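Local coordinates for protein tetraacyldisaccharide 4'-kinase (Aquifex aeolicus, PDB 4ITM) that probably transfers the gamma-phosphate of ATP to the 4'-position of a tetraacyldisaccharide 1-phosphate, forming the lipid A precursor lipid IVA, at residues V67-R72 and V111-S116; Y187-P192 and M204-C209; G272-T277 and N290-N295. All coordinates share one frame; numbering follows the deposited sequence.

In the fold
The three interactions follow one another along the chain, each closing before the next opens. Interaction 1 pairs strands 67-71 and 112-115. Its centre lies about 26 Å from that of interaction 2 and about 28 Å from that of interaction 3, and it touches neither. Interactions 2 and 3, with centres about 22 Å apart, meet where strand 201-212 runs antiparallel to strand 291-300: Cys209 N lies 3.0 Å from Asn295 O, a probable hydrogen bond, and Phe208 packs on Leu294. Both touch ATP, interaction 2 at its phosphates and interaction 3 beside the adenine. Interaction 1 instead brings Ser71 within about 6 Å of Lys51, side chain to side chain, in the predicted ATP-binding loop.

Interaction 1: V67-R72 and V111-S116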
loop_
_atom_site.group_PDB
_atom_site.type_symbol
_atom_site.label_atom_id
_atom_site.label_comp_id
_atom_site.label_asym_id
_atom_site.label_seq_id
_atom_site.Cartn_x
_atom_site.Cartn_y
_atom_site.Cartn_z
ATOM N N VAL A 67 10.859 -11.327 -6.456
ATOM C CA VAL A 67 10.383 -9.954 -6.229
ATOM C C VAL A 67 10.841 -9.387 -4.885
ATOM O O VAL A 67 10.839 -10.076 -3.868
ATOM C CB VAL A 67 8.844 -9.879 -6.320
ATOM C CG1 VAL A 67 8.350 -8.457 -5.997
ATOM C CG2 VAL A 67 8.355 -10.359 -7.705
ATOM N N CYS A 68 11.249 -8.123 -4.888
ATOM C CA CYS A 68 11.576 -7.440 -3.651
ATOM C C CYS A 68 10.894 -6.078 -3.605
ATOM O O CYS A 68 11.039 -5.277 -4.535
ATOM C CB CYS A 68 13.091 -7.282 -3.527
ATOM S SG CYS A 68 13.629 -6.600 -1.959
ATOM N N ILE A 69 10.140 -5.826 -2.536
ATOM C CA ILE A 69 9.505 -4.525 -2.326
ATOM C C ILE A 69 10.497 -3.594 -1.659
ATOM O O ILE A 69 11.143 -3.972 -0.682
ATOM C CB ILE A 69 8.260 -4.605 -1.401
ATOM C CG1 ILE A 69 7.242 -5.652 -1.884
ATOM C CG2 ILE A 69 7.617 -3.208 -1.189
ATOM C CD1 ILE A 69 7.020 -5.691 -3.356
ATOM N N LEU A 70 10.620 -2.375 -2.183
ATOM C CA LEU A 70 11.432 -1.350 -1.536
ATOM C C LEU A 70 10.485 -0.348 -0.902
ATOM O O LEU A 70 9.831 0.446 -1.593
ATOM C CB LEU A 70 12.394 -0.660 -2.528
ATOM C CG LEU A 70 13.419 -1.589 -3.190
ATOM C CD1 LEU A 70 14.322 -0.845 -4.192
ATOM C CD2 LEU A 70 14.261 -2.331 -2.142
ATOM N N SER A 71 10.410 -0.410 0.422
ATOM C CA SER A 71 9.513 0.456 1.169
ATOM C C SER A 71 10.297 1.496 1.952
ATOM O O SER A 71 11.438 1.262 2.349
ATOM C CB SER A 71 8.638 -0.358 2.125
ATOM O OG SER A 71 7.999 0.499 3.058
ATOM N N ARG A 72 9.671 2.646 2.163
ATOM C CA ARG A 72 10.285 3.740 2.895
ATOM C C ARG A 72 10.518 3.339 4.345
ATOM O O ARG A 72 11.540 3.693 4.940
ATOM C CB ARG A 72 9.381 4.971 2.845
ATOM C CG ARG A 72 9.975 6.198 3.516
ATOM C CD ARG A 72 9.123 7.419 3.274
ATOM N NE ARG A 72 9.827 8.645 3.638
ATOM C CZ ARG A 72 9.302 9.867 3.554
ATOM N NH1 ARG A 72 10.022 10.920 3.905
ATOM N NH2 ARG A 72 8.060 10.036 3.118
ATOM N N VAL A 111 7.403 -12.726 -1.545
ATOM C CA VAL A 111 8.303 -11.638 -1.926
ATOM C C VAL A 111 9.176 -11.170 -0.765
ATOM O O VAL A 111 8.831 -11.349 0.401
ATOM C CB VAL A 111 7.529 -10.408 -2.481
ATOM C CG1 VAL A 111 6.395 -10.851 -3.379
ATOM C CG2 VAL A 111 6.993 -9.560 -1.354
ATOM N N SER A 112 10.307 -10.555 -1.091
ATOM C CA SER A 112 11.133 -9.920 -0.070
ATOM C C SER A 112 10.661 -8.500 0.156
ATOM O O SER A 112 10.021 -7.900 -0.713
ATOM C CB SER A 112 12.607 -9.908 -0.481
ATOM O OG SER A 112 13.136 -11.219 -0.511
ATOM N N VAL A 113 10.974 -7.967 1.330
ATOM C CA VAL A 113 10.673 -6.574 1.634
ATOM C C VAL A 113 11.876 -5.920 2.307
ATOM O O VAL A 113 12.396 -6.447 3.296
ATOM C CB VAL A 113 9.447 -6.439 2.565
ATOM C CG1 VAL A 113 9.169 -4.964 2.871
ATOM C CG2 VAL A 113 8.225 -7.068 1.931
ATOM N N VAL A 114 12.313 -4.785 1.764
ATOM C CA VAL A 114 13.401 -4.005 2.350
ATOM C C VAL A 114 12.938 -2.592 2.735
ATOM O O VAL A 114 12.328 -1.883 1.928
ATOM C CB VAL A 114 14.597 -3.882 1.387
ATOM C CG1 VAL A 114 15.590 -2.833 1.904
ATOM C CG2 VAL A 114 15.271 -5.234 1.194
ATOM N N ALA A 115 13.233 -2.185 3.964
ATOM C CA ALA A 115 12.855 -0.856 4.425
ATOM C C ALA A 115 14.042 0.099 4.397
ATOM O O ALA A 115 15.060 -0.125 5.055
ATOM C CB ALA A 115 12.261 -0.924 5.829
ATOM N N SER A 116 13.904 1.189 3.655
ATOM C CA SER A 116 15.022 2.108 3.505
ATOM C C SER A 116 14.506 3.427 2.977
ATOM O O SER A 116 13.862 3.461 1.920
ATOM C CB SER A 116 16.017 1.526 2.505
ATOM O OG SER A 116 17.286 2.116 2.632
#
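The flat groups between Ile69 and its partners Ser112 and Val114 are peptide units, joined N-H to C=O, with side chains on both faces of the sheet they form. Ile69 N donates to Ser112 O (2.8 Å), and the carbonyl of the same residue receives Val114 N in a nearly straight bond (N-H...O 175°). Val67 O and Ser71 O take Ser112 N and Ser116 N, and Ser71 N reaches Val114 O, so five backbone bonds tie the two segments. The Val113 CA-H leans in on Ile69 O as a supplementary contact.

Cys68, Leu70, Ser112 and Val114 stand on one side of these peptides. Cys68 SG, turned anti to its backbone N (chi1 -174°), runs along the strand until it lies 3.8 Å from both Ser112 CB and Val114 CG2. Leu70 reaches the same valine with one branch, CD2 against CB at 3.9 Å, the two side chains side by side.

This is parallel pairing in the P-loop NTPase-type core of the kinase: strand 67-71 lies between strands 112-115 and 134-137, running parallel to both. Helix 119-129 covers the Cys68 and Val114 side through Ala126.

On the other side, where helix 99-107 packs, Ile69 CG1 comes within 4.0 Å of Val111 CG2, and Ile69 CB meets Val113 CG2 at 4.1 Å. Val111 CG1 lies alongside Val67 CB, 3.9 Å away. Ser112 OG is held by Tyr87 N and Ser116 OG by Thr81, while the Arg72 guanidinium extends from the strand end to a salt bridge with Glu117.

Interaction 2: Y187-P192 and M204-C209. With ATP (adenosine-5'-triphosphate), chain B.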
loop_
_atom_site.group_PDB
_atom_site.type_symbol
_atom_site.label_atom_id
_atom_site.label_comp_id
_atom_site.label_asym_id
_atom_site.label_seq_id
_atom_site.Cartn_x
_atom_site.Cartn_y
_atom_site.Cartn_z
ATOM N N TYR A 187 -10.469 3.140 -5.793
ATOM C CA TYR A 187 -11.691 3.422 -5.046
ATOM C C TYR A 187 -12.946 3.330 -5.935
ATOM O O TYR A 187 -13.906 4.063 -5.749
ATOM C CB TYR A 187 -11.588 4.768 -4.320
ATOM C CG TYR A 187 -10.762 4.697 -3.051
ATOM C CD1 TYR A 187 -9.422 4.298 -3.081
ATOM C CD2 TYR A 187 -11.324 5.016 -1.818
ATOM C CE1 TYR A 187 -8.665 4.216 -1.909
ATOM C CE2 TYR A 187 -10.584 4.947 -0.646
ATOM C CZ TYR A 187 -9.259 4.552 -0.695
ATOM O OH TYR A 187 -8.542 4.493 0.474
ATOM N N GLN A 188 -12.928 2.403 -6.890
ATOM C CA GLN A 188 -14.047 2.207 -7.808
ATOM C C GLN A 188 -15.299 1.729 -7.076
ATOM O O GLN A 188 -16.410 2.124 -7.414
ATOM C CB GLN A 188 -13.679 1.193 -8.893
ATOM C CG GLN A 188 -12.566 1.655 -9.844
ATOM C CD GLN A 188 -13.026 2.781 -10.752
ATOM O OE1 GLN A 188 -14.221 2.981 -10.941
ATOM N NE2 GLN A 188 -12.075 3.532 -11.306
ATOM N N GLU A 189 -15.104 0.878 -6.071
ATOM C CA GLU A 189 -16.209 0.282 -5.333
ATOM C C GLU A 189 -17.116 1.361 -4.716
ATOM O O GLU A 189 -18.337 1.304 -4.847
ATOM C CB GLU A 189 -15.681 -0.685 -4.252
ATOM C CG GLU A 189 -14.721 -1.777 -4.761
ATOM C CD GLU A 189 -13.247 -1.352 -4.768
ATOM O OE1 GLU A 189 -12.410 -2.128 -5.275
ATOM O OE2 GLU A 189 -12.920 -0.256 -4.262
ATOM N N VAL A 190 -16.507 2.346 -4.062
ATOM C CA VAL A 190 -17.265 3.415 -3.405
ATOM C C VAL A 190 -17.501 4.632 -4.319
ATOM O O VAL A 190 -18.583 5.202 -4.329
ATOM C CB VAL A 190 -16.564 3.863 -2.100
ATOM C CG1 VAL A 190 -17.249 5.078 -1.499
ATOM C CG2 VAL A 190 -16.545 2.723 -1.103
ATOM N N GLU A 191 -16.484 5.020 -5.085
ATOM C CA GLU A 191 -16.585 6.164 -5.995
ATOM C C GLU A 191 -16.098 5.803 -7.395
ATOM O O GLU A 191 -15.005 6.209 -7.791
ATOM C CB GLU A 191 -15.739 7.332 -5.488
ATOM C CG GLU A 191 -16.412 8.232 -4.476
ATOM C CD GLU A 191 -16.032 9.690 -4.681
ATOM O OE1 GLU A 191 -14.897 10.076 -4.320
ATOM O OE2 GLU A 191 -16.868 10.447 -5.221
ATOM N N PRO A 192 -16.908 5.048 -8.152
ATOM C CA PRO A 192 -16.480 4.693 -9.508
ATOM C C PRO A 192 -16.334 5.951 -10.359
ATOM O O PRO A 192 -17.062 6.916 -10.146
ATOM C CB PRO A 192 -17.628 3.815 -10.020
ATOM C CG PRO A 192 -18.834 4.244 -9.204
ATOM C CD PRO A 192 -18.284 4.595 -7.852
ATOM N N MET A 204 -9.129 -0.530 -11.039
ATOM C CA MET A 204 -8.882 -1.570 -10.053
ATOM C C MET A 204 -10.161 -1.885 -9.256
ATOM O O MET A 204 -10.892 -0.971 -8.851
ATOM C CB MET A 204 -7.770 -1.124 -9.096
ATOM C CG MET A 204 -7.439 -2.155 -8.028
ATOM S SD MET A 204 -6.007 -1.747 -7.015
ATOM C CE MET A 204 -6.770 -0.736 -5.752
ATOM N N PHE A 205 -10.421 -3.173 -9.038
ATOM C CA PHE A 205 -11.543 -3.619 -8.202
ATOM C C PHE A 205 -11.087 -4.635 -7.172
ATOM O O PHE A 205 -10.176 -5.434 -7.429
ATOM C CB PHE A 205 -12.674 -4.249 -9.034
ATOM C CG PHE A 205 -13.307 -3.306 -10.008
ATOM C CD1 PHE A 205 -12.747 -3.108 -11.267
ATOM C CD2 PHE A 205 -14.449 -2.599 -9.666
ATOM C CE1 PHE A 205 -13.325 -2.236 -12.174
ATOM C CE2 PHE A 205 -15.034 -1.713 -10.563
ATOM C CZ PHE A 205 -14.469 -1.533 -11.821
ATOM N N ARG A 206 -11.729 -4.603 -6.010
ATOM C CA ARG A 206 -11.498 -5.611 -4.989
ATOM C C ARG A 206 -12.760 -6.443 -4.825
ATOM O O ARG A 206 -13.868 -5.925 -4.950
ATOM C CB ARG A 206 -11.121 -4.969 -3.647
ATOM C CG ARG A 206 -9.627 -4.719 -3.447
ATOM C CD ARG A 206 -9.107 -3.609 -4.363
ATOM N NE ARG A 206 -9.813 -2.349 -4.130
ATOM C CZ ARG A 206 -9.538 -1.507 -3.136
ATOM N NH1 ARG A 206 -8.565 -1.776 -2.266
ATOM N NH2 ARG A 206 -10.235 -0.389 -3.015
ATOM N N GLU A 207 -12.591 -7.735 -4.546
ATOM C CA GLU A 207 -13.724 -8.607 -4.270
ATOM C C GLU A 207 -13.402 -9.543 -3.108
ATOM O O GLU A 207 -12.304 -10.099 -3.021
ATOM C CB GLU A 207 -14.099 -9.425 -5.507
ATOM C CG GLU A 207 -14.595 -8.600 -6.679
ATOM C CD GLU A 207 -14.764 -9.422 -7.946
ATOM O OE1 GLU A 207 -14.284 -10.576 -7.985
ATOM O OE2 GLU A 207 -15.380 -8.912 -8.903
ATOM N N PHE A 208 -14.373 -9.721 -2.224
ATOM C CA PHE A 208 -14.185 -10.571 -1.061
ATOM C C PHE A 208 -13.841 -12.005 -1.457
ATOM O O PHE A 208 -14.501 -12.608 -2.293
ATOM C CB PHE A 208 -15.420 -10.543 -0.165
ATOM C CG PHE A 208 -15.254 -11.331 1.090
ATOM C CD1 PHE A 208 -14.349 -10.926 2.054
ATOM C CD2 PHE A 208 -15.988 -12.488 1.300
ATOM C CE1 PHE A 208 -14.178 -11.658 3.215
ATOM C CE2 PHE A 208 -15.824 -13.226 2.463
ATOM C CZ PHE A 208 -14.916 -12.809 3.424
ATOM N N CYS A 209 -12.771 -12.534 -0.876
ATOM C CA CYS A 209 -12.364 -13.900 -1.164
ATOM C C CYS A 209 -12.474 -14.834 0.046
ATOM O O CYS A 209 -13.123 -15.872 -0.024
ATOM C CB CYS A 209 -10.937 -13.905 -1.720
ATOM S SG CYS A 209 -9.999 -15.422 -1.446
HETATM P PG ATP B . -3.322 1.587 1.773
HETATM O O1G ATP B . -2.974 2.982 1.338
HETATM O O2G ATP B . -2.681 0.467 0.996
HETATM O O3G ATP B . -3.269 1.376 3.271
HETATM P PB ATP B . -6.054 2.468 1.628
HETATM O O1B ATP B . -6.346 3.223 0.350
HETATM O O2B ATP B . -5.792 3.259 2.878
HETATM O O3B ATP B . -4.885 1.378 1.428
HETATM P PA ATP B . -7.886 0.259 1.119
HETATM O O1A ATP B . -9.355 0.591 1.161
HETATM O O2A ATP B . -7.245 0.006 -0.217
HETATM O O3A ATP B . -7.276 1.490 1.960
HETATM O "O5'" ATP B . -7.621 -1.022 2.077
HETATM C "C5'" ATP B . -7.711 -0.861 3.500
HETATM C "C4'" ATP B . -6.649 -1.667 4.250
HETATM O "O4'" ATP B . -6.855 -3.081 4.119
HETATM C "C3'" ATP B . -5.238 -1.386 3.754
HETATM O "O3'" ATP B . -4.667 -0.274 4.452
HETATM C "C2'" ATP B . -4.514 -2.714 3.968
HETATM O "O2'" ATP B . -4.053 -2.853 5.316
HETATM C "C1'" ATP B . -5.616 -3.750 3.851
HETATM N N9 ATP B . -5.759 -4.298 2.484
HETATM C C8 ATP B . -5.522 -3.649 1.324
HETATM N N7 ATP B . -5.792 -4.432 0.260
HETATM C C5 ATP B . -6.226 -5.618 0.748
HETATM C C6 ATP B . -6.685 -6.898 0.164
HETATM N N6 ATP B . -6.735 -7.067 -1.185
HETATM N N1 ATP B . -7.041 -7.884 1.028
HETATM C C2 ATP B . -7.005 -7.716 2.369
HETATM N N3 ATP B . -6.600 -6.584 2.969
HETATM C C4 ATP B . -6.210 -5.522 2.215
HETATM O O HOH W 1 -10.811 0.277 -6.496
#
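Arg206 reaches from its strand to Glu189 on one side and to ATP on the other. Its CB already lies 3.5 Å from Glu189 OE1. Bends at chi2 (69°) and chi3 (59°) fold the chain back on itself, carrying CD past the same oxygen and leaving NE 2.8 Å from Glu189 OE1. Beyond CZ the group divides: NH2 donates to Glu189 OE2 (3.0 Å), and NH1 to ATP O2A on the alpha-phosphate (3.0 Å), which lies at the guanidinium edge in its plane. Arg206 thus grips the carboxylate side-on through NE and NH2 in a salt bridge, although the two planes are turned 50° apart. Both donors approach on the syn side, out of the carboxylate plane.

The anti lone pair of Glu189 OE1 is used by the backbone N of Arg206 (2.7 Å). One oxygen therefore accepts from both the main chain and the side chain of the same residue, which would help hold the folded side chain with its NH1 directed at the phosphate. Met204 CE lies over one face of the guanidinium, toward its rim. Tyr187 comes from the turn to donate its OH to ATP O1B on the beta-phosphate (2.5 Å), so the two segments together bind neighbouring phosphates. Gln188 N donates to a water that also lies 2.7 Å from Met204 O, while Gln188 CB packs against Phe205 CE2.

The segment 187-192 is the turn leaving strand 182-186, which runs parallel to strand 201-212; strand 291-300 flanks the latter antiparallel on its other edge. Met204 packs onto helix 51-61, which begins at the end of the predicted ATP-binding loop and supplies Ser53 as a second partner of Arg206 NH1.

Interaction 3: G272-T277 and N290-N295; sequences GEIYLT and NVFALN. With ATP (adenosine-5'-triphosphate), chain B.
Parallel pairing of Tyr275 with Val291 and of Leu276 with Phe292 joins two strands linked in sequence through the short helix 279-282, and the second strand leads on to the adenine of ATP. Tyr275 N donates to Asn290 O (2.8 Å), Tyr275 O accepts from Phe292 N, and Thr277 N bonds to Phe292 O. Past this point the strands part: Thr277 O is 4.2 Å from Leu294 N, and a water bridges them, donating to the carbonyl and accepting from the amide.

At the opposite end Asn290 swings its CG between its own backbone N and carbonyl (chi1 63°), letting ND2 donate to Glu273 O (2.7 Å) in a bent bond. That amide lies alongside the Tyr275 ring, planes 77° apart, with ND2 3.6 Å from CE1, while the backbone O of Asn290 sits at the ring edge. On the other side of the pair, Phe292 meets Ile274 CG2 through CD1 at 3.9 Å, and its CB receives Leu276 CD2 at 3.8 Å.

Leu294 O comes within 3.3 Å of ATP C2. Strand 275-277 lies between strands 229-234 and 291-300, parallel to both. The far edge of strand 291-300 pairs antiparallel with strand 201-212, and helix 238-247 packs over Leu276 and Leu294.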
loop_
_atom_site.group_PDB
_atom_site.type_symbol
_atom_site.label_atom_id
_atom_site.label_comp_id
_atom_site.label_asym_id
_atom_site.label_seq_id
_atom_site.Cartn_x
_atom_site.Cartn_y
_atom_site.Cartn_z
ATOM N N GLY A 272 -13.027 -19.306 22.623
ATOM C CA GLY A 272 -14.289 -19.769 22.086
ATOM C C GLY A 272 -15.018 -18.767 21.217
ATOM O O GLY A 272 -15.907 -19.153 20.463
ATOM N N GLU A 273 -14.663 -17.487 21.321
ATOM C CA GLU A 273 -15.287 -16.458 20.486
ATOM C C GLU A 273 -14.454 -16.252 19.231
ATOM O O GLU A 273 -13.243 -16.487 19.235
ATOM C CB GLU A 273 -15.439 -15.118 21.228
ATOM C CG GLU A 273 -16.346 -15.145 22.466
ATOM C CD GLU A 273 -17.837 -15.318 22.149
ATOM O OE1 GLU A 273 -18.264 -15.027 21.010
ATOM O OE2 GLU A 273 -18.586 -15.752 23.053
ATOM N N ILE A 274 -15.107 -15.813 18.162
ATOM C CA ILE A 274 -14.424 -15.506 16.912
ATOM C C ILE A 274 -14.353 -14.003 16.741
ATOM O O ILE A 274 -15.363 -13.307 16.883
ATOM C CB ILE A 274 -15.145 -16.127 15.694
ATOM C CG1 ILE A 274 -15.151 -17.651 15.806
ATOM C CG2 ILE A 274 -14.472 -15.708 14.393
ATOM C CD1 ILE A 274 -15.961 -18.341 14.740
ATOM N N TYR A 275 -13.152 -13.509 16.457
ATOM C CA TYR A 275 -12.926 -12.077 16.268
ATOM C C TYR A 275 -12.567 -11.744 14.833
ATOM O O TYR A 275 -11.891 -12.520 14.152
ATOM C CB TYR A 275 -11.823 -11.571 17.196
ATOM C CG TYR A 275 -12.162 -11.714 18.659
ATOM C CD1 TYR A 275 -12.013 -12.939 19.311
ATOM C CD2 TYR A 275 -12.638 -10.632 19.389
ATOM C CE1 TYR A 275 -12.333 -13.079 20.662
ATOM C CE2 TYR A 275 -12.962 -10.763 20.731
ATOM C CZ TYR A 275 -12.803 -11.991 21.362
ATOM O OH TYR A 275 -13.109 -12.125 22.690
ATOM N N LEU A 276 -13.045 -10.591 14.378
ATOM C CA LEU A 276 -12.660 -10.045 13.083
ATOM C C LEU A 276 -12.035 -8.688 13.311
ATOM O O LEU A 276 -12.537 -7.892 14.101
ATOM C CB LEU A 276 -13.862 -9.896 12.148
ATOM C CG LEU A 276 -14.508 -11.178 11.635
ATOM C CD1 LEU A 276 -15.545 -10.845 10.575
ATOM C CD2 LEU A 276 -13.447 -12.113 11.087
ATOM N N THR A 277 -10.930 -8.429 12.627
ATOM C CA THR A 277 -10.293 -7.127 12.719
ATOM C C THR A 277 -9.600 -6.804 11.385
ATOM O O THR A 277 -9.727 -7.559 10.413
ATOM C CB THR A 277 -9.324 -7.073 13.924
ATOM O OG1 THR A 277 -8.836 -5.740 14.107
ATOM C CG2 THR A 277 -8.156 -8.058 13.741
ATOM N N ASN A 290 -8.141 -17.396 17.150
ATOM C CA ASN A 290 -9.551 -17.072 16.958
ATOM C C ASN A 290 -9.759 -15.620 16.512
ATOM O O ASN A 290 -10.839 -15.051 16.692
ATOM C CB ASN A 290 -10.342 -17.378 18.228
ATOM C CG ASN A 290 -9.891 -16.537 19.414
ATOM O OD1 ASN A 290 -8.747 -16.061 19.457
ATOM N ND2 ASN A 290 -10.783 -16.357 20.389
ATOM N N VAL A 291 -8.707 -15.029 15.945
ATOM C CA VAL A 291 -8.757 -13.667 15.398
ATOM C C VAL A 291 -8.430 -13.706 13.910
ATOM O O VAL A 291 -7.417 -14.302 13.505
ATOM C CB VAL A 291 -7.768 -12.739 16.110
ATOM C CG1 VAL A 291 -7.926 -11.311 15.615
ATOM C CG2 VAL A 291 -7.974 -12.810 17.621
ATOM N N PHE A 292 -9.296 -13.092 13.100
ATOM C CA PHE A 292 -9.180 -13.150 11.639
ATOM C C PHE A 292 -9.345 -11.764 11.017
ATOM O O PHE A 292 -9.854 -10.845 11.660
ATOM C CB PHE A 292 -10.215 -14.105 11.022
ATOM C CG PHE A 292 -10.205 -15.494 11.619
ATOM C CD1 PHE A 292 -10.852 -15.755 12.823
ATOM C CD2 PHE A 292 -9.554 -16.544 10.975
ATOM C CE1 PHE A 292 -10.843 -17.033 13.381
ATOM C CE2 PHE A 292 -9.542 -17.824 11.525
ATOM C CZ PHE A 292 -10.189 -18.067 12.731
ATOM N N ALA A 293 -8.902 -11.634 9.767
ATOM C CA ALA A 293 -9.125 -10.432 8.968
ATOM C C ALA A 293 -9.747 -10.857 7.655
ATOM O O ALA A 293 -9.729 -12.036 7.314
ATOM C CB ALA A 293 -7.818 -9.684 8.724
ATOM N N LEU A 294 -10.316 -9.899 6.935
ATOM C CA LEU A 294 -10.926 -10.164 5.636
ATOM C C LEU A 294 -9.851 -10.066 4.568
ATOM O O LEU A 294 -8.993 -9.187 4.626
ATOM C CB LEU A 294 -12.020 -9.139 5.331
ATOM C CG LEU A 294 -13.136 -8.903 6.353
ATOM C CD1 LEU A 294 -14.004 -7.740 5.913
ATOM C CD2 LEU A 294 -13.969 -10.146 6.528
ATOM N N ASN A 295 -9.908 -10.968 3.598
ATOM C CA ASN A 295 -8.982 -10.978 2.485
ATOM C C ASN A 295 -9.757 -10.703 1.200
ATOM O O ASN A 295 -10.809 -11.293 0.977
ATOM C CB ASN A 295 -8.275 -12.339 2.416
ATOM C CG ASN A 295 -7.265 -12.421 1.284
ATOM O OD1 ASN A 295 -6.382 -11.570 1.145
ATOM N ND2 ASN A 295 -7.405 -13.440 0.457
HETATM P PG ATP B . -3.322 1.587 1.773
HETATM O O1G ATP B . -2.974 2.982 1.338
HETATM O O2G ATP B . -2.681 0.467 0.996
HETATM O O3G ATP B . -3.269 1.376 3.271
HETATM P PB ATP B . -6.054 2.468 1.628
HETATM O O1B ATP B . -6.346 3.223 0.350
HETATM O O2B ATP B . -5.792 3.259 2.878
HETATM O O3B ATP B . -4.885 1.378 1.428
HETATM P PA ATP B . -7.886 0.259 1.119
HETATM O O1A ATP B . -9.355 0.591 1.161
HETATM O O2A ATP B . -7.245 0.006 -0.217
HETATM O O3A ATP B . -7.276 1.490 1.960
HETATM O "O5'" ATP B . -7.621 -1.022 2.077
HETATM C "C5'" ATP B . -7.711 -0.861 3.500
HETATM C "C4'" ATP B . -6.649 -1.667 4.250
HETATM O "O4'" ATP B . -6.855 -3.081 4.119
HETATM C "C3'" ATP B . -5.238 -1.386 3.754
HETATM O "O3'" ATP B . -4.667 -0.274 4.452
HETATM C "C2'" ATP B . -4.514 -2.714 3.968
HETATM O "O2'" ATP B . -4.053 -2.853 5.316
HETATM C "C1'" ATP B . -5.616 -3.750 3.851
HETATM N N9 ATP B . -5.759 -4.298 2.484
HETATM C C8 ATP B . -5.522 -3.649 1.324
HETATM N N7 ATP B . -5.792 -4.432 0.260
HETATM C C5 ATP B . -6.226 -5.618 0.748
HETATM C C6 ATP B . -6.685 -6.898 0.164
HETATM N N6 ATP B . -6.735 -7.067 -1.185
HETATM N N1 ATP B . -7.041 -7.884 1.028
HETATM C C2 ATP B . -7.005 -7.716 2.369
HETATM N N3 ATP B . -6.600 -6.584 2.969
HETATM C C4 ATP B . -6.210 -5.522 2.215
HETATM O O HOH W 2 -10.435 -7.272 7.838
#